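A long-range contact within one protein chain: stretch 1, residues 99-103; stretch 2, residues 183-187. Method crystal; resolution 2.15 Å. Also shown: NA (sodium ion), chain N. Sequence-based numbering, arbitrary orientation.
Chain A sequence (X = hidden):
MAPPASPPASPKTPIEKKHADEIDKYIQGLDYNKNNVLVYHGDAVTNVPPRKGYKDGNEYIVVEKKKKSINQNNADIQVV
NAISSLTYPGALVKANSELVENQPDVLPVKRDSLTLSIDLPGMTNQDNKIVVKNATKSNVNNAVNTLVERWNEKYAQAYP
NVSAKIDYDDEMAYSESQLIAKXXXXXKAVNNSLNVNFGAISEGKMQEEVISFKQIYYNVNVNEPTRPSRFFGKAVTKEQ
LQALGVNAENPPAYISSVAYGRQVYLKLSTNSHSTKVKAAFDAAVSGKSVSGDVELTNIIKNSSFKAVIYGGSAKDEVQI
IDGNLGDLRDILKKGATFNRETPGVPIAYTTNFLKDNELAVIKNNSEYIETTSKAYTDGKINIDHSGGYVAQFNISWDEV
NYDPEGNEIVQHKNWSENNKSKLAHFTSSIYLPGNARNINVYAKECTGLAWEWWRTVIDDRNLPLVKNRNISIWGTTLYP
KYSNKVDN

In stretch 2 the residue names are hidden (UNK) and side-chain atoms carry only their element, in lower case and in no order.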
# COMPACT_ATOMS: atom_id res chain seq x y z
N LEU A 99 -3.46 10.89 19.90
CA LEU A 99 -3.45 9.44 19.78
C LEU A 99 -3.56 9.05 18.31
O LEU A 99 -2.96 8.07 17.87
CB LEU A 99 -4.60 8.82 20.58
CG LEU A 99 -4.74 7.30 20.51
CD1 LEU A 99 -3.44 6.63 20.90
CD2 LEU A 99 -5.87 6.82 21.40
N VAL A 100 -4.34 9.82 17.56
CA VAL A 100 -4.47 9.61 16.12
C VAL A 100 -3.15 9.92 15.42
O VAL A 100 -2.77 9.26 14.46
CB VAL A 100 -5.61 10.46 15.53
CG1 VAL A 100 -5.72 10.26 14.03
CG2 VAL A 100 -6.93 10.12 16.20
N GLU A 101 -2.45 10.93 15.93
CA GLU A 101 -1.15 11.31 15.39
C GLU A 101 -0.04 10.34 15.80
O GLU A 101 1.14 10.59 15.52
CB GLU A 101 -0.77 12.73 15.84
CG GLU A 101 -0.83 13.78 14.74
CD GLU A 101 -2.15 14.53 14.72
OE1 GLU A 101 -3.15 13.97 14.23
OE2 GLU A 101 -2.18 15.68 15.19
N ASN A 102 -0.42 9.25 16.46
CA ASN A 102 0.53 8.24 16.93
C ASN A 102 1.60 8.80 17.86
O ASN A 102 2.75 8.34 17.85
CB ASN A 102 1.18 7.50 15.75
CG ASN A 102 0.19 6.66 14.97
OD1 ASN A 102 0.27 6.57 13.75
ND2 ASN A 102 -0.76 6.06 15.68
N GLN A 103 1.23 9.80 18.65
CA GLN A 103 2.07 10.31 19.72
C GLN A 103 1.20 10.76 20.89
O GLN A 103 1.16 11.94 21.23
CB GLN A 103 2.99 11.43 19.22
CG GLN A 103 2.30 12.50 18.38
CD GLN A 103 3.24 13.63 17.98
OE1 GLN A 103 4.41 13.40 17.69
NE2 GLN A 103 2.72 14.85 17.95
N UNK A 183 -2.16 3.42 6.72
CA UNK A 183 -1.05 2.97 7.57
C UNK A 183 -0.88 3.81 8.84
O UNK A 183 0.10 3.66 9.56
c UNK A 183 -0.03 1.78 3.18
c UNK A 183 0.00 2.60 4.30
c UNK A 183 0.35 -0.12 4.58
c UNK A 183 0.25 2.97 6.77
c UNK A 183 0.15 0.41 3.32
c UNK A 183 0.21 2.07 5.56
c UNK A 183 0.39 0.70 5.69
N UNK A 184 -1.83 4.70 9.10
CA UNK A 184 -1.76 5.56 10.27
C UNK A 184 -0.82 6.73 10.05
O UNK A 184 -0.09 6.77 9.06
N UNK A 185 -0.84 7.68 10.98
CA UNK A 185 0.02 8.87 10.90
C UNK A 185 1.49 8.48 10.97
O UNK A 185 2.37 9.21 10.50
o UNK A 185 -1.71 10.22 11.96
c UNK A 185 -0.32 9.87 12.03
c UNK A 185 0.52 11.14 11.92
N UNK A 186 1.76 7.30 11.53
CA UNK A 186 3.12 6.78 11.63
C UNK A 186 3.80 6.62 10.26
O UNK A 186 5.02 6.50 10.18
c UNK A 186 3.13 5.46 12.38
N UNK A 187 3.00 6.62 9.19
CA UNK A 187 3.55 6.53 7.84
C UNK A 187 4.50 7.69 7.52
O UNK A 187 5.48 7.51 6.80
c UNK A 187 3.88 6.92 2.78
c UNK A 187 2.78 7.82 4.71
c UNK A 187 2.93 6.61 5.38
c UNK A 187 3.25 7.97 3.42
c UNK A 187 4.04 5.72 3.43
c UNK A 187 2.44 6.45 6.79
c UNK A 187 3.57 5.57 4.73
NA NA N . 1.94 1.50 9.59
O HOH W 1 -3.40 7.14 12.86
O HOH W 2 0.58 -0.66 9.23

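Position 183 carries seven side-chain carbons, one methylene followed by a ring of six. No oxygen is attached to the ring, and the ring touches nothing on stretch 1. This is phenylalanine, F183. Its CA-to-CB bond points away from stretch 1. Its backbone has another role: F183 O lies 2.8 Å from the sodium ion NA, which also binds water 2 and two atoms from elsewhere in the structure.

Position 184 has no side-chain atoms, so it is glycine, G184. Its phi is positive (79°), a value that by itself favours glycine. An ideal CB here would point toward stretch 1 and approach OD1 of N102 to 3.3 Å. G184 is the first residue after a helix to leave helical phi/psi, and it opens a type I beta turn that runs to position 187.

Position 185 has three side-chain atoms: one carbon that carries one oxygen and one further carbon. The oxygen faces the backbone of stretch 1, 2.9 Å from V100 O. A beta-branched side chain with one hydroxyl and one methyl is threonine, T185. Its CA-to-CB bond points toward stretch 1, with chi1 in the m well. OG1 donates a hydrogen bond to V100 O. The methyl CG2 packs 4.1 Å from CG of E101.

Position 186 has a single side-chain carbon, CB, which comes within 3.4 Å of OD1 of N102. It is alanine, A186. The CA-to-CB bond is sideways. The backbone also takes part: A186 N donates a hydrogen bond to N102 OD1 at 2.8 Å.

Position 187 again shows one carbon and a six-carbon ring without oxygen, and the ring makes no contact with stretch 1. It is phenylalanine, F187. The CA-to-CB bond is sideways and the ring end leads away. F187 N closes the turn by donating to G184 O at 3.1 Å.

The contact is small, burying 191 Å² in total. Stretch 2 supplies the donors of both direct hydrogen bonds and stretch 1 the acceptors. V100 lies at the end of a helix, and its carbonyl takes the hydroxyl of T185. The CA-to-CB bond of N102 points toward stretch 2, and OD1 accepts from A186 N. T185 N is also near this oxygen, but the angle is too poor for a hydrogen bond. Instead, T185 N donates to water 1 at 3.2 Å from the water O. The same water donates to V100 O, 2.7 Å from its own O, and so bridges the two backbones beside the direct T185 bond.

Stretch 2 (183-187) FGTAF
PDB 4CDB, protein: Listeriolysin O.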